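Local coordinates for stromal cell-derived factor 2-like protein (Arabidopsis thaliana, PDB 3MAL) that takes part in endoplasmic reticulum protein quality control and the unfolded protein response, and may be involved in the quality control of glycoproteins, at residues R143-H148 / S152-S157; S37-Y42 / G47-T52. All coordinates share one frame; numbering follows the deposited sequence.

Overall arrangement
The beta-trefoil pairs a closed barrel of antiparallel strands with a second, curled sheet of hairpin strands, and the two contacts sample both parts. Contact 1, in the third MIR repeat, is buried: barrel strand 143-148 turns over into strand 154-157, a mostly backbone-bonded junction with leucines on one flank and a glutamine amide on a tyrosine ring on the other. Contact 2, in the first repeat, lies farther from the middle of the chain and is only partly buried; there short, loosely paired strands rely on serine, histidine, glutamine and tyrosine side chains. Centres lie about 19 Å apart and nearest atoms about 6 Å, without touching, although both reach the curled sheet.

Contact 1 of 2, residues R143-H148 / S152-S157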
loop_
_atom_site.group_PDB
_atom_site.type_symbol
_atom_site.label_atom_id
_atom_site.label_comp_id
_atom_site.label_asym_id
_atom_site.label_seq_id
_atom_site.Cartn_x
_atom_site.Cartn_y
_atom_site.Cartn_z
ATOM N N ARG A 143 0.592 -3.407 14.049
ATOM C CA ARG A 143 -0.191 -4.190 13.110
ATOM C C ARG A 143 -1.347 -3.341 12.599
ATOM O O ARG A 143 -2.085 -2.734 13.393
ATOM C CB ARG A 143 -0.689 -5.451 13.814
ATOM C CG ARG A 143 0.458 -6.369 14.275
ATOM C CD ARG A 143 -0.003 -7.405 15.300
ATOM N NE ARG A 143 -0.341 -8.655 14.627
ATOM C CZ ARG A 143 -1.574 -9.108 14.423
ATOM N NH1 ARG A 143 -2.626 -8.420 14.863
ATOM N NH2 ARG A 143 -1.751 -10.262 13.786
ATOM N N VAL A 144 -1.473 -3.260 11.272
ATOM C CA VAL A 144 -2.509 -2.419 10.643
ATOM C C VAL A 144 -3.107 -3.163 9.453
ATOM O O VAL A 144 -2.540 -4.146 8.955
ATOM C CB VAL A 144 -1.947 -1.023 10.139
ATOM C CG1 VAL A 144 -1.289 -0.244 11.284
ATOM C CG2 VAL A 144 -0.948 -1.201 8.962
ATOM N N ARG A 145 -4.255 -2.680 8.999
ATOM C CA ARG A 145 -4.821 -3.109 7.715
ATOM C C ARG A 145 -5.017 -1.834 6.930
ATOM O O ARG A 145 -5.119 -0.756 7.524
ATOM C CB ARG A 145 -6.167 -3.822 7.911
ATOM C CG ARG A 145 -6.072 -5.120 8.711
ATOM C CD ARG A 145 -7.391 -5.935 8.700
ATOM N NE ARG A 145 -7.512 -6.710 9.943
ATOM C CZ ARG A 145 -7.121 -7.968 10.108
ATOM N NH1 ARG A 145 -6.593 -8.656 9.121
ATOM N NH2 ARG A 145 -7.289 -8.545 11.272
ATOM N N LEU A 146 -5.057 -1.949 5.606
ATOM C CA LEU A 146 -5.446 -0.832 4.736
ATOM C C LEU A 146 -6.644 -1.275 3.899
ATOM O O LEU A 146 -6.562 -2.224 3.106
ATOM C CB LEU A 146 -4.281 -0.435 3.837
ATOM C CG LEU A 146 -3.074 0.204 4.529
ATOM C CD1 LEU A 146 -1.896 0.154 3.604
ATOM C CD2 LEU A 146 -3.393 1.635 4.940
ATOM N N GLN A 147 -7.757 -0.584 4.087
ATOM C CA GLN A 147 -8.996 -0.934 3.393
ATOM C C GLN A 147 -9.303 0.050 2.268
ATOM O O GLN A 147 -9.440 1.250 2.488
ATOM C CB GLN A 147 -10.169 -1.044 4.371
ATOM C CG GLN A 147 -11.431 -1.607 3.698
ATOM C CD GLN A 147 -12.626 -1.706 4.617
ATOM O OE1 GLN A 147 -12.748 -0.950 5.587
ATOM N NE2 GLN A 147 -13.524 -2.654 4.320
ATOM N N HIS A 148 -9.397 -0.472 1.053
ATOM C CA HIS A 148 -9.660 0.366 -0.093
ATOM C C HIS A 148 -11.061 0.967 0.075
ATOM O O HIS A 148 -12.028 0.228 0.242
ATOM C CB HIS A 148 -9.535 -0.466 -1.373
ATOM C CG HIS A 148 -9.629 0.337 -2.645
ATOM N ND1 HIS A 148 -10.692 0.229 -3.518
ATOM C CD2 HIS A 148 -8.782 1.237 -3.197
ATOM C CE1 HIS A 148 -10.501 1.036 -4.550
ATOM N NE2 HIS A 148 -9.347 1.656 -4.381
ATOM N N SER A 152 -14.018 -1.508 -0.721
ATOM C CA SER A 152 -13.952 -2.175 0.586
ATOM C C SER A 152 -12.971 -3.370 0.671
ATOM O O SER A 152 -12.993 -4.103 1.656
ATOM C CB SER A 152 -15.355 -2.596 1.072
ATOM O OG SER A 152 -16.192 -1.481 1.198
ATOM N N GLY A 153 -12.097 -3.544 -0.324
ATOM C CA GLY A 153 -11.061 -4.583 -0.281
ATOM C C GLY A 153 -9.922 -4.276 0.700
ATOM O O GLY A 153 -9.426 -3.144 0.733
ATOM N N TYR A 154 -9.525 -5.246 1.526
ATOM C CA TYR A 154 -8.322 -5.092 2.350
ATOM C C TYR A 154 -7.130 -5.440 1.477
ATOM O O TYR A 154 -7.161 -6.450 0.764
ATOM C CB TYR A 154 -8.347 -6.024 3.576
ATOM C CG TYR A 154 -9.484 -5.719 4.493
ATOM C CD1 TYR A 154 -9.434 -4.596 5.328
ATOM C CD2 TYR A 154 -10.639 -6.504 4.494
ATOM C CE1 TYR A 154 -10.477 -4.288 6.181
ATOM C CE2 TYR A 154 -11.701 -6.201 5.358
ATOM C CZ TYR A 154 -11.606 -5.074 6.193
ATOM O OH TYR A 154 -12.629 -4.716 7.051
ATOM N N LEU A 155 -6.103 -4.590 1.515
ATOM C CA LEU A 155 -4.824 -4.895 0.888
ATOM C C LEU A 155 -4.339 -6.257 1.415
ATOM O O LEU A 155 -4.237 -6.473 2.636
ATOM C CB LEU A 155 -3.794 -3.793 1.230
ATOM C CG LEU A 155 -2.431 -3.957 0.553
ATOM C CD1 LEU A 155 -2.564 -3.655 -0.950
ATOM C CD2 LEU A 155 -1.416 -3.015 1.215
ATOM N N HIS A 156 -3.988 -7.147 0.495
ATOM C CA HIS A 156 -3.813 -8.557 0.821
ATOM C C HIS A 156 -2.614 -9.114 0.067
ATOM O O HIS A 156 -2.357 -8.702 -1.055
ATOM C CB HIS A 156 -5.077 -9.316 0.373
ATOM C CG HIS A 156 -5.210 -10.678 0.971
ATOM N ND1 HIS A 156 -4.711 -11.811 0.360
ATOM C CD2 HIS A 156 -5.811 -11.094 2.108
ATOM C CE1 HIS A 156 -4.986 -12.866 1.104
ATOM N NE2 HIS A 156 -5.664 -12.459 2.161
ATOM N N SER A 157 -1.858 -10.015 0.703
ATOM C CA SER A 157 -0.920 -10.851 -0.022
ATOM C C SER A 157 -0.934 -12.285 0.521
ATOM O O SER A 157 -1.702 -12.625 1.439
ATOM C CB SER A 157 0.503 -10.258 -0.003
ATOM O OG SER A 157 1.264 -10.743 -1.108
HETATM O O HOH W 1 -5.068 -4.703 4.864
#
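The side chain of Gln147 lies across the Tyr154 ring, its amide plane only 11° from the ring plane, so that amide and phenol stack. CG sits off-centre over the ring in a CH-pi contact, 4.2 Å from the Tyr154 centroid. This is a beta-trefoil junction: barrel strand 143-148 passes through a tight turn into strand 154-157, which joins the curled sheet, and the segments run at 117° to each other, well short of antiparallel. Gln147 CG is anti to the backbone N (chi1 -172°) and the chain beyond is extended, which carries NE2 past the ring to Ser152 O at 3.1 Å, a nearly straight bond with the acceptor in the amide plane. The backbones meet in a single bridge, Gln147 with Tyr154. On its two sides, His148 N donates to Gly153 O at 2.7 Å and Leu155 N to Leu146 O at 2.9 Å, while the bond closing the turn, Ser152 N to His148 O, is weak and bent. The His148 ring has its own partners, ND1 bonding to Thr151 OG1 and NE2 to Gly124 O. Leu146 and Leu155 lie side by side, CD1 to CD2 4.0 Å, and both pack on Leu26 of barrel strand 23-28. Where the strands part, a water bridges the two backbones, accepting from Leu146 N at 2.9 Å and lying 3.0 Å from Leu155 O, one of several acceptors competing for its protons.

Contact 2 of 2, residues S37-Y42 / G47-T52; sequences SHDVPY and GQQSVT
Two rings take up Ser50 in different ways. The Tyr42 ring carries Ser50 CB over the centre of one face, a CH-pi contact with CB 3.6 Å from the ring centroid, whereas the His38 imidazole meets the hydroxyl of the same serine at its edge. There NE2 donates to Ser50 OG at 2.9 Å, almost in the ring plane though with a bent N-H (137°), and Val40 CG1 lies over one face of the imidazole, toward the rim. Ser50 OG stands between its backbone N and carbonyl carbon (chi1 64°), a rotation that brings the hydroxyl round to Val40 O. That carbonyl is gripped twice: Ser50 N reaches it at 3.0 Å in a nearly straight bond, and Ser50 OG at 2.9 Å from above the carbonyl plane. The hydroxyl thus accepts from the histidine while giving its proton to the backbone, which fixes its rotation.

Beyond the serine, Tyr42 N donates to Gln48 O, and the tyrosine hydroxyl extends to the backbone of Val51, whose N-H makes a weak bond to it; its stronger partner is Val112 O on strand 110-115. The extended side chain of Gln49 reaches back toward Ser37 and the corner at Asp39, the centre of an inverse gamma turn. Ser37 OG lies 2.9 Å from Gln49 OE1 and 2.8 Å from Ser50 O, and its one proton can serve either; Thr93 OG1 bonds to the same OE1. A water links Gln49 NE2 to Asp39 OD1. Pro41 and Gln49 form an antiparallel non-hydrogen-bonded pair with CA atoms 3.9 Å apart. Polar side chains thus tie a sharply bent, weakly paired chain to strand 49-54, in a hairpin of the first MIR repeat of this beta-trefoil.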
loop_
_atom_site.group_PDB
_atom_site.type_symbol
_atom_site.label_atom_id
_atom_site.label_comp_id
_atom_site.label_asym_id
_atom_site.label_seq_id
_atom_site.Cartn_x
_atom_site.Cartn_y
_atom_site.Cartn_z
ATOM N N SER A 37 6.536 -1.880 -6.302
ATOM C CA SER A 37 6.086 -1.586 -7.672
ATOM C C SER A 37 7.282 -1.366 -8.571
ATOM O O SER A 37 8.431 -1.457 -8.130
ATOM C CB SER A 37 5.070 -0.416 -7.725
ATOM O OG SER A 37 4.334 -0.419 -8.951
ATOM N N HIS A 38 7.017 -1.075 -9.834
ATOM C CA HIS A 38 8.067 -1.024 -10.836
ATOM C C HIS A 38 7.413 -0.584 -12.136
ATOM O O HIS A 38 6.196 -0.544 -12.215
ATOM C CB HIS A 38 8.767 -2.387 -10.989
ATOM C CG HIS A 38 7.853 -3.591 -10.972
ATOM N ND1 HIS A 38 8.322 -4.866 -10.722
ATOM C CD2 HIS A 38 6.521 -3.718 -11.171
ATOM C CE1 HIS A 38 7.320 -5.724 -10.795
ATOM N NE2 HIS A 38 6.217 -5.055 -11.074
ATOM N N ASP A 39 8.227 -0.318 -13.154
ATOM C CA ASP A 39 7.760 0.259 -14.408
ATOM C C ASP A 39 7.248 -0.792 -15.426
ATOM O O ASP A 39 7.712 -0.827 -16.565
ATOM C CB ASP A 39 8.900 1.110 -15.026
ATOM C CG ASP A 39 8.450 1.926 -16.214
ATOM O OD1 ASP A 39 7.224 2.089 -16.407
ATOM O OD2 ASP A 39 9.330 2.414 -16.983
ATOM N N VAL A 40 6.286 -1.635 -15.031
ATOM C CA VAL A 40 5.740 -2.692 -15.921
ATOM C C VAL A 40 4.282 -2.964 -15.591
ATOM O O VAL A 40 3.920 -3.089 -14.432
ATOM C CB VAL A 40 6.603 -4.014 -15.886
ATOM C CG1 VAL A 40 6.686 -4.613 -14.532
ATOM C CG2 VAL A 40 6.154 -5.080 -16.846
ATOM N N PRO A 41 3.419 -3.008 -16.605
ATOM C CA PRO A 41 1.986 -3.198 -16.376
ATOM C C PRO A 41 1.535 -4.630 -16.242
ATOM O O PRO A 41 2.234 -5.544 -16.622
ATOM C CB PRO A 41 1.356 -2.673 -17.652
ATOM C CG PRO A 41 2.400 -2.863 -18.719
ATOM C CD PRO A 41 3.746 -2.790 -18.024
ATOM N N TYR A 42 0.339 -4.821 -15.710
ATOM C CA TYR A 42 -0.326 -6.089 -15.801
ATOM C C TYR A 42 -0.692 -6.303 -17.265
ATOM O O TYR A 42 -0.978 -5.339 -17.995
ATOM C CB TYR A 42 -1.633 -6.059 -14.996
ATOM C CG TYR A 42 -1.454 -6.038 -13.507
ATOM C CD1 TYR A 42 -0.882 -7.119 -12.846
ATOM C CD2 TYR A 42 -1.906 -4.962 -12.750
ATOM C CE1 TYR A 42 -0.734 -7.119 -11.459
ATOM C CE2 TYR A 42 -1.772 -4.957 -11.347
ATOM C CZ TYR A 42 -1.184 -6.043 -10.714
ATOM O OH TYR A 42 -1.033 -6.041 -9.336
ATOM N N GLY A 47 -4.736 -3.439 -17.032
ATOM C CA GLY A 47 -3.524 -3.096 -17.783
ATOM C C GLY A 47 -2.708 -1.961 -17.151
ATOM O O GLY A 47 -1.799 -1.412 -17.791
ATOM N N GLN A 48 -3.022 -1.581 -15.909
ATOM C CA GLN A 48 -2.236 -0.533 -15.228
ATOM C C GLN A 48 -0.905 -1.105 -14.678
ATOM O O GLN A 48 -0.676 -2.308 -14.740
ATOM C CB GLN A 48 -3.060 0.162 -14.128
ATOM C CG GLN A 48 -4.236 1.004 -14.684
ATOM C CD GLN A 48 -5.249 1.391 -13.628
ATOM O OE1 GLN A 48 -4.987 1.281 -12.430
ATOM N NE2 GLN A 48 -6.413 1.841 -14.065
ATOM N N GLN A 49 -0.045 -0.232 -14.148
ATOM C CA GLN A 49 1.242 -0.638 -13.551
ATOM C C GLN A 49 1.006 -1.630 -12.427
ATOM O O GLN A 49 0.142 -1.406 -11.550
ATOM C CB GLN A 49 1.973 0.591 -13.011
ATOM C CG GLN A 49 3.397 0.322 -12.449
ATOM C CD GLN A 49 4.091 1.607 -12.014
ATOM O OE1 GLN A 49 4.294 1.847 -10.813
ATOM N NE2 GLN A 49 4.440 2.452 -12.986
ATOM N N SER A 50 1.784 -2.712 -12.424
ATOM C CA SER A 50 1.598 -3.798 -11.475
ATOM C C SER A 50 2.258 -3.529 -10.121
ATOM O O SER A 50 3.152 -2.682 -9.985
ATOM C CB SER A 50 2.120 -5.108 -12.065
ATOM O OG SER A 50 3.524 -5.018 -12.276
ATOM N N VAL A 51 1.734 -4.213 -9.115
ATOM C CA VAL A 51 2.176 -4.099 -7.720
ATOM C C VAL A 51 2.368 -5.555 -7.244
ATOM O O VAL A 51 1.571 -6.423 -7.584
ATOM C CB VAL A 51 1.106 -3.348 -6.868
ATOM C CG1 VAL A 51 1.381 -3.515 -5.357
ATOM C CG2 VAL A 51 1.043 -1.875 -7.252
ATOM N N THR A 52 3.430 -5.815 -6.482
ATOM C CA THR A 52 3.758 -7.161 -6.004
ATOM C C THR A 52 4.293 -7.137 -4.586
ATOM O O THR A 52 4.531 -6.057 -4.007
ATOM C CB THR A 52 4.856 -7.849 -6.877
ATOM O OG1 THR A 52 6.123 -7.206 -6.660
ATOM C CG2 THR A 52 4.496 -7.828 -8.365
HETATM O O HOH W 2 4.245 1.596 -15.700
#